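Terminal oxygenase component of carbazole (Janthinobacterium sp., PDB 7BUG) catalyses the angular dioxygenation of carbazole at C-9a and C-1, using a Rieske [2Fe-2S] cluster and a mononuclear iron site. Local coordinates at residues Y18-G24 and N170-E176; M33-I38 and E128-V133; L46-G50 and V287-E291; D148-F153 and Q282-Y286; K211-R215 and V227-I231. All coordinates share one frame; numbering follows the deposited sequence.

Contact 1 of 5, residues Y18-G24 and N170-E176; sequences YVDAKLG and NWRLAVE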
# COMPACT_ATOMS: atom_id res chain seq x y z
N TYR A 18 -20.39 8.77 -16.77
CA TYR A 18 -20.24 9.26 -15.35
C TYR A 18 -19.48 8.23 -14.53
O TYR A 18 -18.60 8.62 -13.74
CB TYR A 18 -21.60 9.53 -14.76
CG TYR A 18 -21.58 9.96 -13.32
CD1 TYR A 18 -21.19 11.22 -12.96
CD2 TYR A 18 -21.91 9.07 -12.33
CE1 TYR A 18 -21.21 11.61 -11.62
CE2 TYR A 18 -21.95 9.43 -11.01
CZ TYR A 18 -21.62 10.71 -10.64
OH TYR A 18 -21.75 11.16 -9.36
N VAL A 19 -19.84 6.94 -14.64
CA VAL A 19 -19.13 5.86 -13.91
C VAL A 19 -17.69 5.76 -14.40
O VAL A 19 -16.77 5.46 -13.61
CB VAL A 19 -19.89 4.53 -14.03
CG1 VAL A 19 -19.05 3.42 -13.47
CG2 VAL A 19 -21.22 4.65 -13.35
N ASP A 20 -17.41 6.06 -15.67
CA ASP A 20 -16.03 6.02 -16.17
C ASP A 20 -15.21 7.20 -15.61
O ASP A 20 -13.94 7.14 -15.63
CB ASP A 20 -16.02 6.07 -17.69
CG ASP A 20 -14.76 5.54 -18.29
OD1 ASP A 20 -14.20 4.60 -17.71
OD2 ASP A 20 -14.43 6.01 -19.40
N ALA A 21 -15.87 8.27 -15.19
CA ALA A 21 -15.19 9.56 -14.90
C ALA A 21 -14.58 9.60 -13.49
O ALA A 21 -14.78 10.57 -12.75
CB ALA A 21 -16.09 10.72 -15.23
N LYS A 22 -13.77 8.60 -13.16
CA LYS A 22 -13.11 8.43 -11.86
C LYS A 22 -12.18 9.62 -11.56
O LYS A 22 -12.07 10.02 -10.37
CB LYS A 22 -12.37 7.09 -11.87
CG LYS A 22 -11.70 6.73 -10.55
CD LYS A 22 -11.03 5.39 -10.66
CE LYS A 22 -12.03 4.31 -10.99
NZ LYS A 22 -11.65 3.07 -10.28
N LEU A 23 -11.56 10.20 -12.58
CA LEU A 23 -10.64 11.36 -12.42
C LEU A 23 -11.32 12.70 -12.69
O LEU A 23 -10.61 13.74 -12.66
CB LEU A 23 -9.46 11.20 -13.39
CG LEU A 23 -8.38 10.23 -12.96
CD1 LEU A 23 -7.43 9.97 -14.13
CD2 LEU A 23 -7.62 10.75 -11.74
N GLY A 24 -12.63 12.74 -12.92
CA GLY A 24 -13.36 13.96 -13.24
C GLY A 24 -13.43 14.23 -14.73
O GLY A 24 -12.92 13.45 -15.56
N ASN A 170 -13.52 9.83 -3.43
CA ASN A 170 -13.71 10.23 -4.84
C ASN A 170 -14.69 11.40 -4.88
O ASN A 170 -15.68 11.44 -4.13
CB ASN A 170 -14.19 9.03 -5.66
CG ASN A 170 -14.38 9.33 -7.12
OD1 ASN A 170 -15.47 9.71 -7.55
ND2 ASN A 170 -13.28 9.24 -7.83
N TRP A 171 -14.51 12.29 -5.85
CA TRP A 171 -15.34 13.49 -6.02
C TRP A 171 -16.81 13.13 -6.21
O TRP A 171 -17.64 13.94 -5.81
CB TRP A 171 -14.81 14.35 -7.22
CG TRP A 171 -15.04 13.72 -8.56
CD1 TRP A 171 -14.37 12.71 -9.16
CD2 TRP A 171 -16.08 14.10 -9.48
NE1 TRP A 171 -14.93 12.42 -10.40
CE2 TRP A 171 -15.97 13.27 -10.61
CE3 TRP A 171 -17.07 15.08 -9.43
CZ2 TRP A 171 -16.83 13.41 -11.72
CZ3 TRP A 171 -17.94 15.19 -10.49
CH2 TRP A 171 -17.81 14.36 -11.61
N ARG A 172 -17.14 12.05 -6.90
CA ARG A 172 -18.57 11.75 -7.18
C ARG A 172 -19.32 11.38 -5.91
O ARG A 172 -20.52 11.68 -5.80
CB ARG A 172 -18.62 10.62 -8.19
CG ARG A 172 -18.05 11.08 -9.53
CD ARG A 172 -17.82 9.89 -10.46
NE ARG A 172 -16.88 8.93 -9.90
CZ ARG A 172 -16.55 7.78 -10.42
NH1 ARG A 172 -17.09 7.39 -11.57
NH2 ARG A 172 -15.71 6.99 -9.79
N LEU A 173 -18.63 10.74 -4.98
CA LEU A 173 -19.31 10.40 -3.70
C LEU A 173 -19.66 11.70 -2.97
O LEU A 173 -20.73 11.81 -2.39
CB LEU A 173 -18.36 9.51 -2.89
CG LEU A 173 -17.99 8.19 -3.55
CD1 LEU A 173 -17.07 7.38 -2.63
CD2 LEU A 173 -19.23 7.42 -3.95
N ALA A 174 -18.83 12.74 -3.10
CA ALA A 174 -19.05 14.07 -2.52
C ALA A 174 -20.23 14.77 -3.21
O ALA A 174 -21.14 15.30 -2.56
CB ALA A 174 -17.78 14.89 -2.65
N VAL A 175 -20.25 14.77 -4.57
CA VAL A 175 -21.34 15.40 -5.33
C VAL A 175 -22.66 14.78 -4.92
O VAL A 175 -23.65 15.50 -4.67
CB VAL A 175 -21.15 15.23 -6.84
CG1 VAL A 175 -22.38 15.72 -7.59
CG2 VAL A 175 -19.94 16.01 -7.30
N GLU A 176 -22.70 13.45 -4.87
CA GLU A 176 -23.98 12.73 -4.65
C GLU A 176 -24.44 13.00 -3.23
O GLU A 176 -25.64 13.29 -3.08
CB GLU A 176 -23.86 11.28 -5.02
CG GLU A 176 -23.62 11.13 -6.50
CD GLU A 176 -23.69 9.71 -7.02
OE1 GLU A 176 -24.15 8.77 -6.23
OE2 GLU A 176 -23.35 9.50 -8.18
O HOH W 1 -15.42 4.68 -11.27
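Arg172 carries the tight half of this contact: its NH1 donates to Tyr18 O on a lone pair (2.9 Å) and to Val19 O from above the carbonyl plane (2.8 Å). Its methylene CD lies over one face of the Tyr18 ring, a CH-pi contact, while Tyr18 OH gives a 2.6 Å bond to Glu176 OE2, ring and carboxylate only 14° from coplanar. Glu176 OE1 pairs with Arg366 and with Arg72 of a neighbouring subunit. Asn170 is the N-cap of helix 171-179. Its OD1 takes Arg172 N and Arg172 NE from opposite faces of the amide plane, and its ND2 donates to Lys22 O (2.9 Å). Trp171 NE1 meets Ala21 O in the indole plane. A leucine in place of Arg172 would probably cost the Tyr18 and Val19 carbonyls their guanidinium donor and leave the Asn170 amide held less firmly. The looser flank is Lys22, whose CB brushes Arg172 NH2 (3.9 Å) while NZ pairs with Asp347; there a water bridges Val19 O and Arg172 NH2.

Contact 2 of 5, residues M33-I38 and E128-V133; sequences MFSKEI and EAKGCV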
# COMPACT_ATOMS: atom_id res chain seq x y z
N MET A 33 -8.07 27.11 -4.94
CA MET A 33 -7.56 27.85 -3.76
C MET A 33 -8.17 29.25 -3.79
O MET A 33 -8.87 29.58 -4.75
CB MET A 33 -6.04 27.96 -3.76
CG MET A 33 -5.49 28.82 -4.82
SD MET A 33 -3.65 28.81 -4.79
CE MET A 33 -3.34 27.19 -5.47
N PHE A 34 -7.97 29.99 -2.72
CA PHE A 34 -8.44 31.40 -2.63
C PHE A 34 -7.32 32.33 -3.07
O PHE A 34 -6.15 32.03 -2.96
CB PHE A 34 -8.96 31.71 -1.23
CG PHE A 34 -10.19 30.91 -0.88
CD1 PHE A 34 -11.42 31.23 -1.41
CD2 PHE A 34 -10.08 29.78 -0.09
CE1 PHE A 34 -12.56 30.48 -1.10
CE2 PHE A 34 -11.21 29.05 0.23
CZ PHE A 34 -12.43 29.36 -0.32
N SER A 35 -7.71 33.41 -3.72
CA SER A 35 -6.79 34.44 -4.24
C SER A 35 -5.79 34.86 -3.15
O SER A 35 -4.58 35.02 -3.48
CB SER A 35 -7.61 35.60 -4.69
OG SER A 35 -8.39 35.28 -5.83
N LYS A 36 -6.26 34.99 -1.91
CA LYS A 36 -5.42 35.54 -0.80
C LYS A 36 -4.37 34.51 -0.41
O LYS A 36 -3.46 34.83 0.33
CB LYS A 36 -6.31 35.88 0.40
CG LYS A 36 -6.95 34.66 1.05
CD LYS A 36 -7.83 34.94 2.26
CE LYS A 36 -8.57 36.26 2.18
NZ LYS A 36 -9.42 36.42 3.38
N GLU A 37 -4.48 33.28 -0.90
CA GLU A 37 -3.54 32.21 -0.50
C GLU A 37 -2.34 32.16 -1.41
O GLU A 37 -1.46 31.30 -1.19
CB GLU A 37 -4.22 30.85 -0.50
CG GLU A 37 -5.32 30.78 0.53
CD GLU A 37 -6.05 29.45 0.59
OE1 GLU A 37 -6.55 28.97 -0.47
OE2 GLU A 37 -6.13 28.89 1.72
N ILE A 38 -2.34 32.93 -2.50
CA ILE A 38 -1.21 32.94 -3.46
C ILE A 38 -0.73 34.39 -3.59
O ILE A 38 -1.48 35.26 -4.08
CB ILE A 38 -1.48 32.26 -4.81
CG1 ILE A 38 -0.32 32.52 -5.76
CG2 ILE A 38 -2.81 32.65 -5.40
CD1 ILE A 38 -0.10 31.44 -6.71
N GLU A 128 -9.10 34.55 -11.70
CA GLU A 128 -9.60 34.79 -10.33
C GLU A 128 -10.96 35.45 -10.43
O GLU A 128 -11.10 36.35 -11.26
CB GLU A 128 -8.68 35.75 -9.59
CG GLU A 128 -7.27 35.30 -9.60
CD GLU A 128 -6.50 36.17 -8.67
OE1 GLU A 128 -5.84 37.12 -9.17
OE2 GLU A 128 -6.58 35.91 -7.49
N ALA A 129 -11.94 34.99 -9.69
CA ALA A 129 -13.27 35.61 -9.61
C ALA A 129 -13.78 35.42 -8.20
O ALA A 129 -13.65 34.31 -7.67
CB ALA A 129 -14.18 34.98 -10.59
N LYS A 130 -14.27 36.47 -7.59
CA LYS A 130 -14.86 36.42 -6.22
C LYS A 130 -13.85 35.90 -5.19
O LYS A 130 -14.26 35.19 -4.27
CB LYS A 130 -16.14 35.57 -6.26
CG LYS A 130 -17.21 36.09 -7.20
CD LYS A 130 -17.51 37.55 -6.94
CE LYS A 130 -18.91 37.97 -7.30
NZ LYS A 130 -19.12 39.42 -7.05
N GLY A 131 -12.57 36.24 -5.36
CA GLY A 131 -11.49 35.81 -4.46
C GLY A 131 -11.23 34.32 -4.53
O GLY A 131 -10.53 33.83 -3.66
N CYS A 132 -11.67 33.66 -5.62
CA CYS A 132 -11.41 32.21 -5.84
C CYS A 132 -10.55 32.03 -7.08
O CYS A 132 -10.78 32.73 -8.11
CB CYS A 132 -12.70 31.42 -6.01
SG CYS A 132 -13.84 31.65 -4.61
N VAL A 133 -9.62 31.08 -7.03
CA VAL A 133 -8.72 30.80 -8.16
C VAL A 133 -9.27 29.60 -8.93
O VAL A 133 -9.31 28.51 -8.34
CB VAL A 133 -7.29 30.52 -7.68
CG1 VAL A 133 -6.35 30.10 -8.81
CG2 VAL A 133 -6.73 31.70 -6.91
O HOH W 2 -9.31 35.18 -1.60
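Where the hairpin of strands 123-129 and 132-137 meets the chain leaving strand 28-32, at the edge of a six-stranded antiparallel sheet, Phe34 and Cys132 form a non-hydrogen-bonded pair. Backbone bonds flank it: Val133 N gives to Met33 O (2.8 Å) and Ser35 N to Gly131 O (2.9 Å). Gly131 belongs to a type I' turn from Ala129 to Cys132, and its positive phi, 68°, suits glycine. The Gly131 carbonyl oxygen also lies at the edge of the Phe34 ring, in its plane, and a water joins it to Lys36 N. Cys132 SG approaches the same ring obliquely, 3.9 Å from Phe34 CE1. Ser35, small enough to sit against the turn, has OG beside its own backbone N (chi1 -68°), a setting that lets it donate to Glu128 OE2 at 2.5 Å on the anti side of the carboxylate. Among the apolar groups, Met33 CG lies alongside Val133 CG2 (3.8 Å), pointing the same way. Glu37 OE1 takes Phe34 N almost straight (176°), across the start of the 3-10 segment 35-37. Around this corner, Arg57 from strand 51-58 pairs with Glu128 OE1, Leu62 of strand 61-66 touches Val133, and Phe297 of strand 293-303 stacks on Phe34.

Contact 3 of 5, residues L46-G50 and V287-E291; sequences LKLLG and VPIDE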
# COMPACT_ATOMS: atom_id res chain seq x y z
N LEU A 46 -0.21 22.06 -6.62
CA LEU A 46 -1.46 21.36 -6.30
C LEU A 46 -1.64 20.27 -7.34
O LEU A 46 -0.97 20.28 -8.37
CB LEU A 46 -2.60 22.34 -6.25
CG LEU A 46 -2.87 23.06 -7.57
CD1 LEU A 46 -3.98 22.39 -8.35
CD2 LEU A 46 -3.22 24.50 -7.28
N LYS A 47 -2.50 19.33 -7.04
CA LYS A 47 -2.87 18.27 -7.99
C LYS A 47 -4.36 18.42 -8.34
O LYS A 47 -5.21 18.50 -7.43
CB LYS A 47 -2.52 16.91 -7.39
CG LYS A 47 -2.81 15.79 -8.38
CD LYS A 47 -2.48 14.40 -7.83
CE LYS A 47 -1.03 14.09 -8.02
NZ LYS A 47 -0.74 12.74 -7.52
N LEU A 48 -4.67 18.44 -9.63
CA LEU A 48 -6.02 18.65 -10.16
C LEU A 48 -6.26 17.63 -11.27
O LEU A 48 -5.44 17.56 -12.22
CB LEU A 48 -6.14 20.07 -10.67
CG LEU A 48 -7.47 20.44 -11.30
CD1 LEU A 48 -8.64 20.22 -10.36
CD2 LEU A 48 -7.46 21.86 -11.83
N LEU A 49 -7.32 16.84 -11.15
CA LEU A 49 -7.64 15.80 -12.17
C LEU A 49 -6.43 14.88 -12.35
O LEU A 49 -6.19 14.38 -13.46
CB LEU A 49 -8.08 16.46 -13.48
CG LEU A 49 -9.58 16.72 -13.65
CD1 LEU A 49 -10.20 17.49 -12.54
CD2 LEU A 49 -9.85 17.36 -15.01
N GLY A 50 -5.65 14.67 -11.30
CA GLY A 50 -4.50 13.77 -11.28
C GLY A 50 -3.22 14.38 -11.75
O GLY A 50 -2.13 13.73 -11.65
N VAL A 287 -13.95 19.00 -6.05
CA VAL A 287 -12.95 19.08 -7.15
C VAL A 287 -12.08 17.83 -7.14
O VAL A 287 -11.36 17.57 -6.16
CB VAL A 287 -12.11 20.35 -7.00
CG1 VAL A 287 -11.10 20.43 -8.12
CG2 VAL A 287 -13.01 21.56 -6.94
N PRO A 288 -12.01 17.09 -8.25
CA PRO A 288 -11.21 15.88 -8.29
C PRO A 288 -9.72 16.20 -8.22
O PRO A 288 -9.17 16.99 -9.02
CB PRO A 288 -11.52 15.22 -9.65
CG PRO A 288 -12.70 15.97 -10.17
CD PRO A 288 -12.66 17.34 -9.53
N ILE A 289 -9.06 15.59 -7.24
CA ILE A 289 -7.58 15.65 -7.06
C ILE A 289 -6.96 14.43 -7.71
O ILE A 289 -6.05 14.56 -8.53
CB ILE A 289 -7.18 15.81 -5.58
CG1 ILE A 289 -7.59 17.19 -5.08
CG2 ILE A 289 -5.70 15.55 -5.37
CD1 ILE A 289 -7.46 17.37 -3.60
N ASP A 290 -7.48 13.25 -7.36
CA ASP A 290 -7.07 11.97 -7.98
C ASP A 290 -8.26 11.03 -7.76
O ASP A 290 -9.30 11.50 -7.36
CB ASP A 290 -5.74 11.48 -7.41
CG ASP A 290 -5.74 11.12 -5.94
OD1 ASP A 290 -6.82 10.95 -5.35
OD2 ASP A 290 -4.60 11.01 -5.36
N GLU A 291 -8.11 9.74 -8.03
CA GLU A 291 -9.25 8.81 -8.00
C GLU A 291 -9.83 8.74 -6.60
O GLU A 291 -10.94 8.34 -6.45
CB GLU A 291 -8.75 7.44 -8.47
CG GLU A 291 -8.18 7.51 -9.88
CD GLU A 291 -6.67 7.74 -10.10
OE1 GLU A 291 -6.21 7.30 -11.21
OE2 GLU A 291 -5.94 8.35 -9.22
O HOH W 3 -2.39 10.67 -7.24
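Leu49 N gives a nearly straight bond (172°) to Pro288 O at 2.8 Å, from above the carbonyl plane. Gly50 N bonds Ile289 O at 2.8 Å, more bent at 132°. Both donors sit where strand 44-48 turns back into strand 51-58, and the positive phi of Gly50 is one that glycine accepts easily. Proline, having no N-H, still serves here through its carbonyl, and its ring CG lies beside Leu49 CD1 at 3.8 Å, the two side chains pointing the same way. Leu48 CD1 presses on Val287 CG1 at 3.3 Å, a close approach for two methyl groups. Lys47 crosses Ile289 at about a right angle, its CG resting 3.5 Å from Ile289 O, while Ile289 CG1 lies against Lys47 O. Toward solvent, a water accepts from Lys47 NZ and donates to Asp290 OD2; Asp290 OD1 is held by Thr293. The Rieske domain is thus joined to the catalytic domain by direct backbone bonds and branched apolar groups within, while the opposite charges of Lys47 and Asp290 are linked through a water.

Contact 4 of 5, residues D148-F153 and Q282-Y286; sequences DTPPNF and QFEWY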
# COMPACT_ATOMS: atom_id res chain seq x y z
N ASP A 148 -19.37 27.25 -16.01
CA ASP A 148 -19.00 26.19 -15.04
C ASP A 148 -19.20 26.72 -13.63
O ASP A 148 -18.59 26.16 -12.71
CB ASP A 148 -17.56 25.73 -15.26
CG ASP A 148 -17.37 24.89 -16.51
OD1 ASP A 148 -18.36 24.34 -17.01
OD2 ASP A 148 -16.21 24.85 -17.03
N THR A 149 -20.09 27.68 -13.44
CA THR A 149 -20.38 28.25 -12.10
C THR A 149 -21.88 28.31 -11.98
O THR A 149 -22.59 28.43 -12.99
CB THR A 149 -19.74 29.62 -11.86
OG1 THR A 149 -20.16 30.53 -12.87
CG2 THR A 149 -18.24 29.60 -11.87
N PRO A 150 -22.43 28.13 -10.78
CA PRO A 150 -23.87 28.14 -10.64
C PRO A 150 -24.39 29.55 -10.90
O PRO A 150 -23.67 30.53 -10.71
CB PRO A 150 -24.10 27.79 -9.16
CG PRO A 150 -22.83 27.09 -8.79
CD PRO A 150 -21.72 27.81 -9.53
N PRO A 151 -25.68 29.67 -11.22
CA PRO A 151 -26.27 31.01 -11.34
C PRO A 151 -26.07 31.83 -10.04
O PRO A 151 -26.13 31.27 -8.94
CB PRO A 151 -27.76 30.74 -11.58
CG PRO A 151 -27.86 29.30 -12.02
CD PRO A 151 -26.66 28.60 -11.40
N ASN A 152 -25.82 33.13 -10.22
CA ASN A 152 -25.68 34.20 -9.17
C ASN A 152 -24.28 34.20 -8.56
O ASN A 152 -23.95 35.15 -7.89
CB ASN A 152 -26.82 34.15 -8.13
CG ASN A 152 -28.18 34.27 -8.79
OD1 ASN A 152 -28.85 33.27 -9.04
ND2 ASN A 152 -28.55 35.48 -9.21
N PHE A 153 -23.46 33.15 -8.73
CA PHE A 153 -22.12 33.13 -8.11
C PHE A 153 -21.31 34.34 -8.56
O PHE A 153 -20.61 34.94 -7.71
CB PHE A 153 -21.39 31.85 -8.44
CG PHE A 153 -20.01 31.76 -7.82
CD1 PHE A 153 -19.89 31.45 -6.48
CD2 PHE A 153 -18.87 32.04 -8.55
CE1 PHE A 153 -18.64 31.39 -5.88
CE2 PHE A 153 -17.62 32.01 -7.95
CZ PHE A 153 -17.52 31.63 -6.62
N GLN A 282 -25.31 29.01 -0.36
CA GLN A 282 -24.08 28.20 -0.28
C GLN A 282 -23.75 27.66 -1.68
O GLN A 282 -24.63 27.11 -2.33
CB GLN A 282 -24.26 27.12 0.78
CG GLN A 282 -23.04 26.24 0.96
CD GLN A 282 -22.93 25.57 2.31
OE1 GLN A 282 -23.56 26.00 3.28
NE2 GLN A 282 -22.12 24.50 2.39
N PHE A 283 -22.50 27.82 -2.08
CA PHE A 283 -22.01 27.18 -3.33
C PHE A 283 -20.81 26.33 -2.95
O PHE A 283 -19.86 26.84 -2.34
CB PHE A 283 -21.60 28.23 -4.36
CG PHE A 283 -22.51 29.41 -4.62
CD1 PHE A 283 -22.38 30.59 -3.88
CD2 PHE A 283 -23.47 29.38 -5.63
CE1 PHE A 283 -23.17 31.70 -4.17
CE2 PHE A 283 -24.24 30.50 -5.92
CZ PHE A 283 -24.06 31.66 -5.21
N GLU A 284 -20.84 25.04 -3.26
CA GLU A 284 -19.71 24.19 -2.87
C GLU A 284 -19.34 23.28 -4.04
O GLU A 284 -20.19 22.64 -4.67
CB GLU A 284 -19.99 23.45 -1.55
CG GLU A 284 -21.16 22.54 -1.60
CD GLU A 284 -21.34 21.77 -0.28
OE1 GLU A 284 -21.04 22.40 0.78
OE2 GLU A 284 -21.65 20.59 -0.31
N TRP A 285 -18.04 23.20 -4.26
CA TRP A 285 -17.45 22.35 -5.31
C TRP A 285 -16.86 21.10 -4.65
O TRP A 285 -16.30 21.21 -3.52
CB TRP A 285 -16.36 23.08 -6.06
CG TRP A 285 -16.79 24.09 -7.08
CD1 TRP A 285 -16.70 23.89 -8.42
CD2 TRP A 285 -17.29 25.44 -6.91
NE1 TRP A 285 -17.07 25.01 -9.11
CE2 TRP A 285 -17.46 25.97 -8.21
CE3 TRP A 285 -17.60 26.24 -5.81
CZ2 TRP A 285 -17.92 27.27 -8.43
CZ3 TRP A 285 -18.04 27.54 -6.04
CH2 TRP A 285 -18.21 28.02 -7.33
N TYR A 286 -16.80 20.05 -5.44
CA TYR A 286 -16.13 18.78 -5.13
C TYR A 286 -15.14 18.52 -6.25
O TYR A 286 -15.50 17.93 -7.30
CB TYR A 286 -17.17 17.69 -4.97
CG TYR A 286 -18.43 18.14 -4.28
CD1 TYR A 286 -18.52 18.25 -2.89
CD2 TYR A 286 -19.52 18.53 -5.04
CE1 TYR A 286 -19.71 18.66 -2.30
CE2 TYR A 286 -20.70 18.96 -4.45
CZ TYR A 286 -20.80 19.03 -3.07
OH TYR A 286 -22.04 19.46 -2.61
O HOH W 4 -16.18 25.61 -11.74
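Phe153 packs between Phe283 and Trp285, and its CB already lies over the face of the Phe283 ring, 4.2 Å from the centroid in a CH-pi contact. Its CG stands anti to the backbone N (chi1 -180°), which carries the ring onward between the two neighbours. CD1 comes 3.7 Å from Phe283 CD1, making a T-shaped pair in which the Phe153 edge faces Phe283, planes 85° apart. CE1 and CZ each approach Trp285 CH2 (3.7 Å for CE1), which sits over the centre of the Phe153 face, so that Trp285 supplies the edge of a second T. Pro150 closes the side of the cluster, its CB 3.9 Å from Phe283 CD2 and its CD against Trp285 CZ2. Replacing Phe283 by an alanine would probably open a gap beneath Phe153 and leave its ring freer to turn. The loop 148-153 is thereby fixed to strand 281-288 by stiff, flat, apolar groups, suited to a buried interface; the polar link is a water, which accepts from Trp285 NE1 and donates to Asp148 O (2.7 Å).

Contact 5 of 5, residues K211-R215 and V227-I231; sequences KQQTR and VYDLI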
# COMPACT_ATOMS: atom_id res chain seq x y z
N LYS A 211 -41.03 12.53 -13.48
CA LYS A 211 -40.47 13.60 -14.35
C LYS A 211 -40.55 14.96 -13.63
O LYS A 211 -39.75 15.84 -14.02
CB LYS A 211 -41.14 13.61 -15.73
CG LYS A 211 -42.60 14.05 -15.75
CD LYS A 211 -43.38 13.41 -16.88
CE LYS A 211 -44.72 14.06 -17.16
NZ LYS A 211 -44.64 15.11 -18.20
N GLN A 212 -41.43 15.11 -12.62
CA GLN A 212 -41.60 16.37 -11.84
C GLN A 212 -40.67 16.45 -10.62
O GLN A 212 -40.70 17.50 -9.94
CB GLN A 212 -43.03 16.48 -11.31
CG GLN A 212 -44.01 16.96 -12.37
CD GLN A 212 -45.42 16.94 -11.85
OE1 GLN A 212 -45.68 16.78 -10.65
NE2 GLN A 212 -46.36 17.11 -12.77
N GLN A 213 -39.89 15.43 -10.32
CA GLN A 213 -39.03 15.45 -9.10
C GLN A 213 -37.77 16.28 -9.35
O GLN A 213 -37.08 16.63 -8.37
CB GLN A 213 -38.56 14.05 -8.72
CG GLN A 213 -39.69 13.06 -8.44
CD GLN A 213 -40.62 13.57 -7.37
OE1 GLN A 213 -40.19 13.94 -6.26
NE2 GLN A 213 -41.91 13.59 -7.69
N THR A 214 -37.44 16.52 -10.62
CA THR A 214 -36.24 17.32 -11.00
C THR A 214 -36.55 18.26 -12.16
O THR A 214 -37.52 18.02 -12.90
CB THR A 214 -35.07 16.42 -11.40
OG1 THR A 214 -35.42 15.65 -12.54
CG2 THR A 214 -34.65 15.50 -10.29
N ARG A 215 -35.72 19.28 -12.36
CA ARG A 215 -35.74 20.12 -13.58
C ARG A 215 -34.31 20.16 -14.08
O ARG A 215 -33.45 20.68 -13.35
CB ARG A 215 -36.32 21.50 -13.27
CG ARG A 215 -36.13 22.55 -14.35
CD ARG A 215 -36.70 22.16 -15.68
NE ARG A 215 -37.17 23.35 -16.41
CZ ARG A 215 -36.39 24.22 -17.06
NH1 ARG A 215 -35.07 24.09 -17.09
NH2 ARG A 215 -36.95 25.24 -17.68
N VAL A 227 -29.09 20.46 -12.65
CA VAL A 227 -30.35 19.79 -12.21
C VAL A 227 -30.82 20.47 -10.94
O VAL A 227 -30.03 20.60 -10.01
CB VAL A 227 -30.20 18.27 -12.00
CG1 VAL A 227 -31.55 17.62 -11.73
CG2 VAL A 227 -29.54 17.60 -13.18
N TYR A 228 -32.08 20.86 -10.88
CA TYR A 228 -32.74 21.30 -9.63
C TYR A 228 -33.45 20.10 -9.03
O TYR A 228 -34.07 19.32 -9.77
CB TYR A 228 -33.75 22.43 -9.87
CG TYR A 228 -33.12 23.77 -10.16
CD1 TYR A 228 -32.66 24.09 -11.42
CD2 TYR A 228 -32.92 24.69 -9.15
CE1 TYR A 228 -32.06 25.33 -11.68
CE2 TYR A 228 -32.32 25.91 -9.38
CZ TYR A 228 -31.86 26.22 -10.65
OH TYR A 228 -31.24 27.43 -10.84
N ASP A 229 -33.33 20.00 -7.70
CA ASP A 229 -34.03 19.02 -6.82
C ASP A 229 -35.38 19.65 -6.47
O ASP A 229 -35.41 20.60 -5.70
CB ASP A 229 -33.18 18.72 -5.58
CG ASP A 229 -33.92 17.90 -4.51
OD1 ASP A 229 -35.01 17.40 -4.82
OD2 ASP A 229 -33.41 17.86 -3.35
N LEU A 230 -36.45 19.11 -7.02
CA LEU A 230 -37.83 19.61 -6.79
C LEU A 230 -38.59 18.66 -5.88
O LEU A 230 -39.83 18.74 -5.90
CB LEU A 230 -38.55 19.74 -8.14
CG LEU A 230 -37.86 20.62 -9.17
CD1 LEU A 230 -38.77 20.77 -10.38
CD2 LEU A 230 -37.49 21.96 -8.59
N ILE A 231 -37.91 17.82 -5.08
CA ILE A 231 -38.62 16.88 -4.17
C ILE A 231 -39.50 17.68 -3.20
O ILE A 231 -40.63 17.23 -3.01
CB ILE A 231 -37.64 15.93 -3.44
CG1 ILE A 231 -38.37 14.70 -2.93
CG2 ILE A 231 -36.90 16.66 -2.33
CD1 ILE A 231 -37.45 13.69 -2.31
O HOH W 5 -41.78 15.28 -4.46
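Val227 lays its CG1 against Thr214 CB at 3.7 Å, two beta-branched residues that suit neighbouring strands. At Tyr228 the backbone pairs in both directions with Arg215: Tyr228 N donates to Arg215 O (2.8 Å) and Tyr228 O accepts from Arg215 N (3.1 Å), an antiparallel hydrogen-bonded pair. Arg215 O also lies at the edge of the Tyr228 ring, in its plane. Asp229 faces Thr214 as a non-hydrogen-bonded pair. Its CG is anti to the backbone N (chi1 171°), and from there OD1 accepts from Ile231 N at 2.9 Å, an Asx turn that bends the chain as the strand gives way to helix 231-234. Leu230 N bonds Gln213 O (2.9 Å) at the bend. The Leu230 side chain folds back over residues 212-215, its CB near Gln212 O and its CD1 3.9 Å from Arg215 CB. Ile231 brings CG1 within 3.9 Å of Gln213 OE1, while Gln213 NE2 is taken by the carbonyls of Gly207 and Asp209. Helix 360-372 lies against Thr214 and Val227. This is a beta hairpin forming one margin of the seven-stranded antiparallel sheet, in the Bet v 1-like (helix-grip) catalytic domain of ring-hydroxylating oxygenases.

Strand 281-288 runs through contacts 3 and 4, whose segments adjoin in sequence, and contact 1 meets both: Asn170 ND2 lies 2.9 Å from Glu291 O in contact 3, and Val175 CG2 packs on Tyr286 of contact 4. Contact 2 touches contact 4 through Cys132 SG and Phe153 CZ, 4.2 Å apart, while contact 5 brushes contact 4 where Tyr228 OH comes near Pro151 CG. Contacts 1 and 5 come closest to the catalytic iron held by His183, His187 and Asp333: the side chains of Glu176 and Asp229 are each about 11 Å from it. The Arg72 partner of Glu176, on a neighbouring subunit, belongs to the cluster site, consistent with electrons passing between subunits.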